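PDB 6G7N: extracellular solute-binding protein, family 1 from Trichodesmium erythraeum IMS101, which binds ferric iron and probably serves as the periplasmic iron-binding component of an ABC transporter for iron uptake. Local coordinates for residues K100-V104 against N139-L145; T229-I233 against V296-G300. One frame throughout, in Å; residues are numbered along the deposited sequence.

Contact 1 (K100-V104 against N139-L145); sequences KRARV and NIYNQSL. With FE (Fe (III) ion), chain E; DAL (D-alanine), chain C.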
# COMPACT_ATOMS: atom_id res chain seq x y z
N LYS A 100 -5.60 -3.79 -2.27
CA LYS A 100 -4.39 -3.57 -3.03
C LYS A 100 -4.32 -2.14 -3.53
O LYS A 100 -5.31 -1.56 -3.98
CB LYS A 100 -4.41 -4.55 -4.27
CG LYS A 100 -3.36 -4.46 -5.32
CD LYS A 100 -3.64 -5.60 -6.29
CE LYS A 100 -4.86 -5.52 -7.20
NZ LYS A 100 -4.78 -6.57 -8.26
N ARG A 101 -3.10 -1.59 -3.49
CA ARG A 101 -2.78 -0.27 -4.03
C ARG A 101 -1.63 -0.43 -5.01
O ARG A 101 -0.86 -1.36 -4.95
CB ARG A 101 -2.47 0.74 -2.92
CG ARG A 101 -1.30 0.37 -1.98
CD ARG A 101 -1.69 -0.41 -0.73
NE ARG A 101 -2.64 0.27 0.13
CZ ARG A 101 -2.37 1.35 0.88
NH1 ARG A 101 -3.35 1.93 1.54
NH2 ARG A 101 -1.15 1.87 0.94
N ALA A 102 -1.48 0.53 -5.91
CA ALA A 102 -0.35 0.56 -6.86
C ALA A 102 0.42 1.85 -6.69
O ALA A 102 -0.18 2.91 -6.51
CB ALA A 102 -0.85 0.46 -8.30
N ARG A 103 1.76 1.77 -6.74
CA ARG A 103 2.57 2.98 -6.68
C ARG A 103 2.91 3.34 -8.13
O ARG A 103 3.63 2.61 -8.81
CB ARG A 103 3.79 2.82 -5.77
CG ARG A 103 4.43 4.16 -5.39
CD ARG A 103 5.10 4.12 -4.02
NE ARG A 103 5.50 5.43 -3.52
CZ ARG A 103 4.65 6.33 -3.01
NH1 ARG A 103 3.35 6.10 -2.94
NH2 ARG A 103 5.12 7.50 -2.56
N VAL A 104 2.32 4.44 -8.58
CA VAL A 104 2.22 4.78 -9.99
C VAL A 104 2.89 6.10 -10.30
O VAL A 104 3.21 6.88 -9.40
CB VAL A 104 0.75 4.79 -10.44
CG1 VAL A 104 0.14 3.41 -10.21
CG2 VAL A 104 -0.03 5.89 -9.72
N ASN A 139 9.03 7.65 4.26
CA ASN A 139 7.74 7.05 3.96
C ASN A 139 7.87 5.58 3.53
O ASN A 139 8.67 5.23 2.67
CB ASN A 139 7.10 7.87 2.85
CG ASN A 139 5.89 7.18 2.26
OD1 ASN A 139 5.95 6.63 1.16
ND2 ASN A 139 4.78 7.18 2.99
N ILE A 140 7.04 4.73 4.15
CA ILE A 140 7.09 3.30 3.90
C ILE A 140 6.78 2.93 2.44
O ILE A 140 7.34 1.98 1.93
CB ILE A 140 6.17 2.53 4.90
CG1 ILE A 140 6.43 1.02 4.87
CG2 ILE A 140 4.70 2.79 4.62
CD1 ILE A 140 7.74 0.58 5.44
N TYR A 141 5.89 3.68 1.78
CA TYR A 141 5.57 3.35 0.40
C TYR A 141 6.81 3.43 -0.49
O TYR A 141 7.05 2.58 -1.36
CB TYR A 141 4.48 4.24 -0.19
CG TYR A 141 3.27 4.50 0.67
CD1 TYR A 141 2.71 3.49 1.47
CD2 TYR A 141 2.64 5.72 0.67
CE1 TYR A 141 1.60 3.73 2.25
CE2 TYR A 141 1.49 5.98 1.43
CZ TYR A 141 0.96 4.98 2.21
OH TYR A 141 -0.13 5.22 2.99
N ASN A 142 7.59 4.49 -0.28
CA ASN A 142 8.82 4.68 -1.02
C ASN A 142 9.87 3.63 -0.64
O ASN A 142 10.58 3.12 -1.51
CB ASN A 142 9.41 6.06 -0.72
CG ASN A 142 8.70 7.18 -1.44
OD1 ASN A 142 8.01 6.96 -2.45
ND2 ASN A 142 8.92 8.43 -0.97
N GLN A 143 9.99 3.33 0.65
CA GLN A 143 10.92 2.30 1.08
C GLN A 143 10.59 0.96 0.40
O GLN A 143 11.48 0.26 -0.08
CB GLN A 143 10.91 2.16 2.59
CG GLN A 143 11.47 3.38 3.30
CD GLN A 143 11.24 3.39 4.79
OE1 GLN A 143 10.72 2.44 5.36
NE2 GLN A 143 11.59 4.49 5.42
N SER A 144 9.30 0.63 0.31
CA SER A 144 8.90 -0.62 -0.30
C SER A 144 9.17 -0.65 -1.81
O SER A 144 9.59 -1.67 -2.35
CB SER A 144 7.43 -0.92 0.02
OG SER A 144 7.35 -1.31 1.39
N LEU A 145 8.92 0.48 -2.49
CA LEU A 145 9.24 0.54 -3.91
C LEU A 145 10.75 0.39 -4.14
O LEU A 145 11.18 -0.37 -5.01
CB LEU A 145 8.72 1.83 -4.52
CG LEU A 145 9.08 2.04 -5.98
CD1 LEU A 145 8.45 1.02 -6.92
CD2 LEU A 145 8.62 3.42 -6.41
FE FE E . -1.88 5.81 2.36
N DAL C . -2.32 6.44 4.45
CA DAL C . -3.65 5.87 4.83
CB DAL C . -3.69 5.54 6.31
C DAL C . -4.05 4.69 4.00
O DAL C . -3.31 4.43 3.03
OXT DAL C . -5.08 4.05 4.33
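Arg101 and Tyr141 meet beside the ferric ion, in the cleft of a periplasmic-binding-protein fold, where strand 96-108 passes the start of helix 140-167. The short axes of strand 100-104 and helix 140-145 lie 10.3 Å apart at an angle of 76°, so long side chains must span the gap. Arg101 does this with a chain bent at chi2 and chi3. Arg101 NH2 comes within 3.6 Å of Tyr141 CE1, which lies at the guanidinium edge. Arg101 NH1 donates a nearly straight bond to the D-alanine O (2.9 Å, 163° at the hydrogen) and also forms a salt bridge with Glu270. That same D-alanine O coordinates the iron together with the D-alanine N and Tyr141 OH, the last at 1.9 Å from the metal; Tyr197 and Tyr198 contribute further phenol oxygens. Arg101 thus probably helps to hold the ligand oxygen from a second shell, and its positive charge may offset the negative charge gathered around the metal.

Two residues on, Arg103 runs extended from CG to NE over the first helical turn. Tyr141 CB sits against one guanidinium face, 3.5 Å from Arg103 NH1, while that nitrogen makes a salt bridge with Asp177. Asn142 OD1 occupies the guanidinium edge and accepts side-on from Arg103 NE at 3.1 Å and Arg103 NH2 at 2.9 Å, both donors arriving from one face of the amide. Asn139, the N-cap of the helix, completes this end: Asn139 OD1 accepts from Asn142 N at 3.1 Å.

Contact 2 (T229-I233 against V296-G300); sequences THVNI and VSVYG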
# COMPACT_ATOMS: atom_id res chain seq x y z
N THR A 229 3.44 -3.61 -12.78
CA THR A 229 3.42 -2.52 -11.85
C THR A 229 3.65 -3.00 -10.41
O THR A 229 3.19 -4.09 -10.04
CB THR A 229 2.08 -1.77 -11.99
OG1 THR A 229 1.97 -1.26 -13.31
CG2 THR A 229 1.87 -0.68 -10.99
N HIS A 230 4.32 -2.16 -9.62
CA HIS A 230 4.51 -2.40 -8.17
C HIS A 230 3.18 -2.21 -7.44
O HIS A 230 2.62 -1.09 -7.44
CB HIS A 230 5.55 -1.43 -7.66
CG HIS A 230 5.77 -1.47 -6.19
ND1 HIS A 230 6.69 -2.29 -5.58
CD2 HIS A 230 5.21 -0.74 -5.18
CE1 HIS A 230 6.68 -2.05 -4.28
NE2 HIS A 230 5.80 -1.11 -4.00
N VAL A 231 2.70 -3.30 -6.85
CA VAL A 231 1.51 -3.29 -6.03
C VAL A 231 1.87 -3.58 -4.59
O VAL A 231 2.84 -4.27 -4.27
CB VAL A 231 0.41 -4.22 -6.58
CG1 VAL A 231 -0.05 -3.72 -7.94
CG2 VAL A 231 0.82 -5.67 -6.64
N ASN A 232 1.03 -3.08 -3.71
CA ASN A 232 1.23 -3.29 -2.26
C ASN A 232 -0.14 -3.44 -1.63
O ASN A 232 -1.16 -3.38 -2.35
CB ASN A 232 2.09 -2.14 -1.71
CG ASN A 232 2.90 -2.48 -0.46
OD1 ASN A 232 2.53 -3.36 0.33
ND2 ASN A 232 4.01 -1.75 -0.25
N ILE A 233 -0.19 -3.67 -0.31
CA ILE A 233 -1.42 -4.12 0.32
C ILE A 233 -1.78 -3.33 1.56
O ILE A 233 -0.92 -2.80 2.28
CB ILE A 233 -1.33 -5.63 0.70
CG1 ILE A 233 -0.10 -5.94 1.56
CG2 ILE A 233 -1.35 -6.48 -0.55
CD1 ILE A 233 -0.16 -7.29 2.24
N VAL A 296 5.04 -9.70 -1.93
CA VAL A 296 5.20 -8.40 -1.28
C VAL A 296 6.02 -8.48 0.02
O VAL A 296 6.50 -7.45 0.48
CB VAL A 296 3.85 -7.69 -1.05
CG1 VAL A 296 3.16 -7.41 -2.39
CG2 VAL A 296 2.93 -8.48 -0.14
N SER A 297 6.21 -9.68 0.58
CA SER A 297 7.12 -9.82 1.73
C SER A 297 8.54 -9.35 1.42
O SER A 297 9.24 -8.94 2.33
CB SER A 297 7.17 -11.24 2.27
OG SER A 297 7.78 -12.13 1.37
N VAL A 298 8.95 -9.42 0.15
CA VAL A 298 10.28 -8.92 -0.25
C VAL A 298 10.47 -7.48 0.18
O VAL A 298 11.59 -7.04 0.48
CB VAL A 298 10.42 -9.05 -1.80
CG1 VAL A 298 11.59 -8.26 -2.33
CG2 VAL A 298 10.54 -10.53 -2.17
N TYR A 299 9.38 -6.71 0.16
CA TYR A 299 9.45 -5.26 0.48
C TYR A 299 9.89 -5.05 1.88
O TYR A 299 10.62 -4.10 2.21
CB TYR A 299 8.09 -4.56 0.40
CG TYR A 299 7.36 -4.68 -0.89
CD1 TYR A 299 8.00 -5.13 -2.04
CD2 TYR A 299 6.01 -4.40 -0.96
CE1 TYR A 299 7.30 -5.33 -3.22
CE2 TYR A 299 5.31 -4.55 -2.14
CZ TYR A 299 5.97 -5.02 -3.27
OH TYR A 299 5.29 -5.21 -4.44
N GLY A 300 9.42 -5.91 2.77
CA GLY A 300 9.87 -5.89 4.17
C GLY A 300 11.26 -6.46 4.36
O GLY A 300 12.10 -5.88 5.06
O HOH W 1 4.49 -5.80 -6.87
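Tyr299 OH donates to Val231 O at 2.6 Å, and the same hydroxyl accepts from water 1, also at 2.6 Å. The water in turn accepts from Val231 N, closing a bridge from the phenol to both backbone polar groups of Val231. The site joins the mixed sheet of this periplasmic-binding-protein fold to a short helix late in the chain: Val231 lies on strand 231-239 and Tyr299 belongs to helix 297-301. The hydroxyl lies in the carbonyl plane of Val231, with a C=O...O angle of 156°, and both Val231 O and the water sit at the edge of the phenol ring. These two bonds hold the ring in the conformer described here; Tyr299 also has a second one.

The ring itself is packed from both faces. Over one, His230 CE1 comes to 3.2 Å from Tyr299 CZ, displaced toward the rim; the planes are inclined at 33° with the His230 and Tyr299 ring centroids 4.5 Å apart, an oblique aromatic pair. With CG trans to the backbone N (chi1 175°), the imidazole reaches over the phenol face although the side chain does not start out in that direction. The opposite face lies on the backbone of Val296, whose CA is centred over the ring. Asn232 passes alongside in the reverse direction, its amide plane steeply inclined to the ring and Asn232 ND2 3.4 Å from Tyr299 CD2. Asn232 OD1 accepts from Ile233 N and from Ala60 N of helix 60-68, which helps fix the amide.

Next to the ring packing, Val296 and Ile233 make the apolar part of the contact. Val296 CG1 rests near Val231 O, and the other methyl, Val296 CG2, meets Ile233 CD1 at 4.1 Å.

How the contacts relate
The centres of contacts 1 and 2 are about 7 Å apart, and the two share one sheet, in which strands 96-108 and 231-239 are antiparallel neighbours. Probable backbone hydrogen bonds join them directly: Arg101 O to Asn232 N at 2.8 Å and Arg103 N to His230 O at 3.1 Å. Helix 140-167 makes a second junction through Ser144, whose OG packs 3.5 Å from Tyr299 CB while Ser144 O lies 3.5 Å from His230 CE1. Contact 1 holds the iron and its D-alanine; contact 2 lies farther from the ligand, with the Asn232 side chain about 10 Å from the bound D-alanine, and its strand pairs edge to edge with the one that carries Arg101.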